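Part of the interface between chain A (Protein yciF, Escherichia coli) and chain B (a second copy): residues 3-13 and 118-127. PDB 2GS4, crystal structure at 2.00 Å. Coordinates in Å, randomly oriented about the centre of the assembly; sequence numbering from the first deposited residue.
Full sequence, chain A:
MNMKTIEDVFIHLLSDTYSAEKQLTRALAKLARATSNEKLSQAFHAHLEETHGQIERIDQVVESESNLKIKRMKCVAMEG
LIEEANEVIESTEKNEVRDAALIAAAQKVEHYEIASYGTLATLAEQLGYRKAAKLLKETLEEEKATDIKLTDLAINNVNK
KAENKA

Chain A, residues 3-13: MKTIEDVFIHL
Chain B 118-127: GTLATLAEQL

Residues 6-13 of chain A form the start of a helix that continues later in the chain. Residues 3-5 lead into it. The chain B stretch belongs to a helix that begins earlier in its chain; phi/psi is near -65/-42 from Gly118(B) to Ala124(B), then -72/-34 at Glu125(B), -73/-22 at Gln126(B) and -86/-14 at Leu127(B). The two helix axes run nearly antiparallel, at 151° between their N-to-C directions, and approach to 9.9 Å. The nearest CA pairs set the register. Lys4(A) CA is 5.6 Å from Thr122(B) CA. Thr5(A) CA is 6.9 Å from Gln126(B) CA. Ile6(A) CA is 7.0 Å from Leu123(B) CA. Val9(A) CA is 6.4 Å from Thr119(B) CA. The stretches bury 445 Å² together.

Met3(A) is a selenomethionine, poorly ordered, with chi1 to chi3 all p. Met3(A) O lies 3.5 Å from Thr122(B) OG1. Thr122(B) OG1 donates within its own helix to Gly118(B) O at 3.1 Å.

Lys4(A) has phi/psi of -150/-26. Its CB points away from chain B, and its chi angles are t, t, t, m. The backbone makes the contact instead. Gln126(B) NE2 donates to Lys4(A) O at 2.6 Å; the N-H...O angle of 126° makes this bond weak. Gln126(B) is m, m with chi3 of -38°. Lys4(A) O is also 3.6 Å from Thr122(B) CG2.

Thr5(A), phi/psi -113/165 and chi1 p, is the N-cap. Thr5(A) OG1 accepts from Asp8(A) N at 3.1 Å. In return, Asp8(A) OD2 accepts from Thr5(A) N at 3.1 Å and from Lys4(A) N at 2.9 Å. These bonds tie the lead-in to the first turn. Asp8(A) is m and makes no contact with chain B.

From Ile6(A) onward, phi/psi stays near -60/-45. Ile6(A) is m, m. Its CB points sideways, but the side-chain end comes nearer chain B. Ile6(A) CD1 packs 3.4 Å from Gln126(B) CB and 4.0 Å from Leu123(B) CD2. Leu123(B) is m, t.

Glu7(A), chi1 -132° (between wells) and chi2 m, is out of reach.

Val9(A), buried and t, points toward chain B. Its methyls meet those of two threonines one helical turn apart, both m: Val9(A) CG1 is 3.6 Å from Thr119(B) CG2, and Val9(A) CG2 is 3.7 Å from Thr122(B) CG2.

Phe10(A) (chi1 t, chi2 -106°) and Ile11(A) (t, p) are also out of reach.

His12(A), t with chi2 of 72°, points toward chain B. His12(A) CD2 lies 4.0 Å from Thr119(B) OG1, which approaches the ring obliquely. Leu13(A), m, t, points the same way but stays beyond close contact.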

HETATM    1  N   MSE A   3      11.830   8.305 -12.931  1.00 77.38           N
HETATM    2  CA  MSE A   3      10.570   9.063 -12.683  1.00 74.96           C
HETATM    3  C   MSE A   3      10.086   9.976 -13.815  1.00 65.80           C
HETATM    4  O   MSE A   3       9.707  11.117 -13.555  1.00 72.24           O
HETATM    5  CB  MSE A   3      10.689   9.898 -11.395  1.00 68.86           C
HETATM    6  CG  MSE A   3      12.034  10.611 -11.153  1.00 63.80           C
HETATM    7 SE   MSE A   3      13.004  11.370 -12.661  1.00143.77          SE
HETATM    8  CE  MSE A   3      11.918  12.910 -13.085  1.00 70.90           C
ATOM      9  N   LYS A   4      10.085   9.494 -15.059  1.00 40.65           N
ATOM     10  CA  LYS A   4       9.602  10.311 -16.181  1.00 58.83           C
ATOM     11  C   LYS A   4       9.006   9.471 -17.307  1.00 37.75           C
ATOM     12  O   LYS A   4       8.147   9.939 -18.051  1.00 49.48           O
ATOM     13  CB  LYS A   4      10.720  11.220 -16.737  1.00 52.59           C
ATOM     14  CG  LYS A   4      10.343  12.041 -18.006  1.00 65.41           C
ATOM     15  CD  LYS A   4      11.387  13.134 -18.323  1.00 65.82           C
ATOM     16  CE  LYS A   4      11.175  13.810 -19.693  1.00 42.62           C
ATOM     17  NZ  LYS A   4      11.774  13.067 -20.851  1.00 53.21           N
ATOM     18  N   THR A   5       9.449   8.227 -17.428  1.00 35.59           N
ATOM     19  CA  THR A   5       8.924   7.355 -18.473  1.00 31.95           C
ATOM     20  C   THR A   5       8.137   6.218 -17.835  1.00 31.26           C
ATOM     21  O   THR A   5       8.234   5.989 -16.627  1.00 28.15           O
ATOM     22  CB  THR A   5      10.051   6.746 -19.330  1.00 33.62           C
ATOM     23  OG1 THR A   5      10.770   5.777 -18.559  1.00 34.96           O
ATOM     24  CG2 THR A   5      11.018   7.832 -19.781  1.00 43.12           C
ATOM     25  N   ILE A   6       7.351   5.526 -18.652  1.00 29.63           N
ATOM     26  CA  ILE A   6       6.540   4.401 -18.199  1.00 30.18           C
ATOM     27  C   ILE A   6       7.498   3.371 -17.625  1.00 32.69           C
ATOM     28  O   ILE A   6       7.217   2.678 -16.649  1.00 35.77           O
ATOM     29  CB  ILE A   6       5.782   3.794 -19.395  1.00 31.13           C
ATOM     30  CG1 ILE A   6       4.827   4.842 -19.972  1.00 33.30           C
ATOM     31  CG2 ILE A   6       5.053   2.522 -18.984  1.00 30.60           C
ATOM     32  CD1 ILE A   6       3.937   5.508 -18.932  1.00 32.64           C
ATOM     33  N   GLU A   7       8.654   3.319 -18.265  1.00 36.48           N
ATOM     34  CA  GLU A   7       9.729   2.425 -17.908  1.00 34.06           C
ATOM     35  C   GLU A   7      10.206   2.698 -16.476  1.00 33.51           C
ATOM     36  O   GLU A   7      10.384   1.762 -15.695  1.00 26.65           O
ATOM     37  CB  GLU A   7      10.863   2.615 -18.917  1.00 43.80           C
ATOM     38  CG  GLU A   7      11.396   1.326 -19.475  1.00 59.74           C
ATOM     39  CD  GLU A   7      11.830   0.406 -18.372  1.00 52.82           C
ATOM     40  OE1 GLU A   7      12.445   0.912 -17.412  1.00 67.70           O
ATOM     41  OE2 GLU A   7      11.563  -0.809 -18.458  1.00 87.76           O
ATOM     42  N   ASP A   8      10.410   3.970 -16.126  1.00 29.34           N
ATOM     43  CA  ASP A   8      10.846   4.309 -14.768  1.00 30.82           C
ATOM     44  C   ASP A   8       9.769   3.893 -13.768  1.00 29.57           C
ATOM     45  O   ASP A   8      10.076   3.370 -12.700  1.00 27.28           O
ATOM     46  CB  ASP A   8      11.085   5.814 -14.583  1.00 38.91           C
ATOM     47  CG  ASP A   8      12.222   6.357 -15.432  1.00 45.05           C
ATOM     48  OD1 ASP A   8      13.257   5.676 -15.595  1.00 41.65           O
ATOM     49  OD2 ASP A   8      12.080   7.500 -15.917  1.00 39.45           O
ATOM     50  N   VAL A   9       8.505   4.140 -14.113  1.00 27.82           N
ATOM     51  CA  VAL A   9       7.392   3.774 -13.236  1.00 27.00           C
ATOM     52  C   VAL A   9       7.387   2.263 -13.055  1.00 28.53           C
ATOM     53  O   VAL A   9       7.223   1.765 -11.944  1.00 29.41           O
ATOM     54  CB  VAL A   9       6.012   4.198 -13.820  1.00 27.30           C
ATOM     55  CG1 VAL A   9       4.883   3.657 -12.935  1.00 25.09           C
ATOM     56  CG2 VAL A   9       5.908   5.714 -13.896  1.00 24.29           C
ATOM     57  N   PHE A  10       7.562   1.537 -14.155  1.00 29.34           N
ATOM     58  CA  PHE A  10       7.579   0.084 -14.097  1.00 27.33           C
ATOM     59  C   PHE A  10       8.714  -0.440 -13.231  1.00 28.63           C
ATOM     60  O   PHE A  10       8.489  -1.306 -12.376  1.00 29.06           O
ATOM     61  CB  PHE A  10       7.676  -0.518 -15.505  1.00 27.66           C
ATOM     62  CG  PHE A  10       7.710  -2.029 -15.518  1.00 27.95           C
ATOM     63  CD1 PHE A  10       8.891  -2.709 -15.788  1.00 31.21           C
ATOM     64  CD2 PHE A  10       6.559  -2.774 -15.250  1.00 21.87           C
ATOM     65  CE1 PHE A  10       8.933  -4.110 -15.784  1.00 28.63           C
ATOM     66  CE2 PHE A  10       6.590  -4.166 -15.243  1.00 25.72           C
ATOM     67  CZ  PHE A  10       7.782  -4.836 -15.515  1.00 31.83           C
ATOM     68  N   ILE A  11       9.926   0.076 -13.435  1.00 23.45           N
ATOM     69  CA  ILE A  11      11.043  -0.396 -12.636  1.00 29.12           C
ATOM     70  C   ILE A  11      10.814  -0.069 -11.155  1.00 28.88           C
ATOM     71  O   ILE A  11      11.088  -0.886 -10.280  1.00 24.37           O
ATOM     72  CB  ILE A  11      12.409   0.178 -13.149  1.00 30.52           C
ATOM     73  CG1 ILE A  11      13.547  -0.448 -12.360  1.00 35.98           C
ATOM     74  CG2 ILE A  11      12.449   1.690 -13.057  1.00 35.40           C
ATOM     75  CD1 ILE A  11      13.446  -1.917 -12.368  1.00 50.26           C
ATOM     76  N   HIS A  12      10.287   1.119 -10.880  1.00 26.70           N
ATOM     77  CA  HIS A  12      10.001   1.527  -9.509  1.00 33.32           C
ATOM     78  C   HIS A  12       9.021   0.553  -8.847  1.00 26.16           C
ATOM     79  O   HIS A  12       9.291   0.037  -7.761  1.00 29.50           O
ATOM     80  CB  HIS A  12       9.405   2.942  -9.485  1.00 32.31           C
ATOM     81  CG  HIS A  12       8.702   3.277  -8.206  1.00 37.44           C
ATOM     82  ND1 HIS A  12       9.370   3.502  -7.022  1.00 36.00           N
ATOM     83  CD2 HIS A  12       7.383   3.414  -7.926  1.00 40.97           C
ATOM     84  CE1 HIS A  12       8.495   3.768  -6.068  1.00 37.66           C
ATOM     85  NE2 HIS A  12       7.282   3.720  -6.590  1.00 55.61           N
ATOM     86  N   LEU A  13       7.881   0.310  -9.491  1.00 25.22           N
ATOM     87  CA  LEU A  13       6.874  -0.591  -8.937  1.00 23.49           C
ATOM     88  C   LEU A  13       7.352  -2.035  -8.792  1.00 24.33           C
ATOM     89  O   LEU A  13       6.973  -2.725  -7.849  1.00 28.74           O
ATOM     90  CB  LEU A  13       5.597  -0.543  -9.787  1.00 24.13           C
ATOM     91  CG  LEU A  13       4.767   0.747  -9.716  1.00 28.68           C
ATOM     92  CD1 LEU A  13       3.657   0.694 -10.753  1.00 24.13           C
ATOM     93  CD2 LEU A  13       4.186   0.919  -8.317  1.00 30.03           C
TER
ATOM     94  N   GLY B 118       3.745  10.819  -7.276  1.00 26.45           N
ATOM     95  CA  GLY B 118       4.819  10.945  -8.242  1.00 21.39           C
ATOM     96  C   GLY B 118       4.468  10.049  -9.416  1.00 19.25           C
ATOM     97  O   GLY B 118       4.606  10.430 -10.571  1.00 20.41           O
ATOM     98  N   THR B 119       3.996   8.845  -9.109  1.00 23.11           N
ATOM     99  CA  THR B 119       3.615   7.872 -10.128  1.00 23.32           C
ATOM    100  C   THR B 119       2.404   8.328 -10.945  1.00 24.86           C
ATOM    101  O   THR B 119       2.380   8.161 -12.162  1.00 27.43           O
ATOM    102  CB  THR B 119       3.315   6.490  -9.497  1.00 23.56           C
ATOM    103  OG1 THR B 119       4.514   5.965  -8.903  1.00 26.28           O
ATOM    104  CG2 THR B 119       2.830   5.513 -10.562  1.00 19.07           C
ATOM    105  N   LEU B 120       1.404   8.895 -10.273  1.00 24.31           N
ATOM    106  CA  LEU B 120       0.202   9.381 -10.957  1.00 20.88           C
ATOM    107  C   LEU B 120       0.546  10.549 -11.895  1.00 21.53           C
ATOM    108  O   LEU B 120       0.006  10.648 -13.006  1.00 21.16           O
ATOM    109  CB  LEU B 120      -0.871   9.813  -9.930  1.00 21.11           C
ATOM    110  CG  LEU B 120      -1.696   8.732  -9.204  1.00 20.05           C
ATOM    111  CD1 LEU B 120      -2.563   9.344  -8.087  1.00 19.12           C
ATOM    112  CD2 LEU B 120      -2.584   8.023 -10.212  1.00 22.69           C
ATOM    113  N   ALA B 121       1.463  11.411 -11.450  1.00 20.11           N
ATOM    114  CA  ALA B 121       1.902  12.577 -12.224  1.00 19.53           C
ATOM    115  C   ALA B 121       2.624  12.151 -13.500  1.00 22.45           C
ATOM    116  O   ALA B 121       2.373  12.682 -14.586  1.00 22.67           O
ATOM    117  CB  ALA B 121       2.823  13.441 -11.383  1.00 18.55           C
ATOM    118  N   THR B 122       3.533  11.197 -13.360  1.00 20.90           N
ATOM    119  CA  THR B 122       4.284  10.695 -14.493  1.00 21.71           C
ATOM    120  C   THR B 122       3.343  10.023 -15.487  1.00 22.31           C
ATOM    121  O   THR B 122       3.466  10.223 -16.693  1.00 30.30           O
ATOM    122  CB  THR B 122       5.352   9.695 -14.035  1.00 19.88           C
ATOM    123  OG1 THR B 122       6.298  10.365 -13.190  1.00 20.86           O
ATOM    124  CG2 THR B 122       6.087   9.122 -15.239  1.00 23.04           C
ATOM    125  N   LEU B 123       2.410   9.221 -14.984  1.00 22.80           N
ATOM    126  CA  LEU B 123       1.460   8.550 -15.863  1.00 23.09           C
ATOM    127  C   LEU B 123       0.622   9.584 -16.607  1.00 23.47           C
ATOM    128  O   LEU B 123       0.409   9.467 -17.819  1.00 23.48           O
ATOM    129  CB  LEU B 123       0.549   7.607 -15.067  1.00 23.91           C
ATOM    130  CG  LEU B 123       1.142   6.274 -14.603  1.00 24.49           C
ATOM    131  CD1 LEU B 123       0.153   5.586 -13.681  1.00 27.84           C
ATOM    132  CD2 LEU B 123       1.454   5.388 -15.813  1.00 32.53           C
ATOM    133  N   ALA B 124       0.142  10.585 -15.872  1.00 21.57           N
ATOM    134  CA  ALA B 124      -0.669  11.640 -16.466  1.00 22.11           C
ATOM    135  C   ALA B 124       0.085  12.321 -17.602  1.00 27.29           C
ATOM    136  O   ALA B 124      -0.490  12.592 -18.666  1.00 29.72           O
ATOM    137  CB  ALA B 124      -1.061  12.661 -15.411  1.00 23.32           C
ATOM    138  N   GLU B 125       1.373  12.586 -17.400  1.00 24.38           N
ATOM    139  CA  GLU B 125       2.149  13.237 -18.446  1.00 26.29           C
ATOM    140  C   GLU B 125       2.421  12.301 -19.615  1.00 27.85           C
ATOM    141  O   GLU B 125       2.458  12.726 -20.766  1.00 26.48           O
ATOM    142  CB  GLU B 125       3.461  13.803 -17.891  1.00 30.10           C
ATOM    143  CG  GLU B 125       4.340  12.836 -17.121  1.00 56.55           C
ATOM    144  CD  GLU B 125       5.428  13.569 -16.350  1.00 82.11           C
ATOM    145  OE1 GLU B 125       6.295  12.901 -15.745  1.00 67.54           O
ATOM    146  OE2 GLU B 125       5.408  14.820 -16.349  1.00 60.76           O
ATOM    147  N   GLN B 126       2.598  11.019 -19.331  1.00 23.03           N
ATOM    148  CA  GLN B 126       2.846  10.069 -20.402  1.00 25.66           C
ATOM    149  C   GLN B 126       1.562   9.823 -21.205  1.00 26.17           C
ATOM    150  O   GLN B 126       1.613   9.414 -22.361  1.00 29.77           O
ATOM    151  CB  GLN B 126       3.427   8.774 -19.820  1.00 26.61           C
ATOM    152  CG  GLN B 126       4.898   8.920 -19.380  1.00 28.23           C
ATOM    153  CD  GLN B 126       5.824   9.241 -20.539  1.00 32.00           C
ATOM    154  OE1 GLN B 126       5.649   8.725 -21.644  1.00 38.04           O
ATOM    155  NE2 GLN B 126       6.823  10.087 -20.291  1.00 33.30           N
ATOM    156  N   LEU B 127       0.417  10.100 -20.592  1.00 23.69           N
ATOM    157  CA  LEU B 127      -0.882   9.939 -21.248  1.00 27.67           C
ATOM    158  C   LEU B 127      -1.260  11.188 -22.044  1.00 31.45           C
ATOM    159  O   LEU B 127      -2.184  11.157 -22.866  1.00 32.03           O
ATOM    160  CB  LEU B 127      -1.973   9.658 -20.210  1.00 21.70           C
ATOM    161  CG  LEU B 127      -2.042   8.224 -19.697  1.00 25.17           C
ATOM    162  CD1 LEU B 127      -2.731   8.175 -18.350  1.00 26.59           C
ATOM    163  CD2 LEU B 127      -2.770   7.369 -20.724  1.00 23.28           C
TER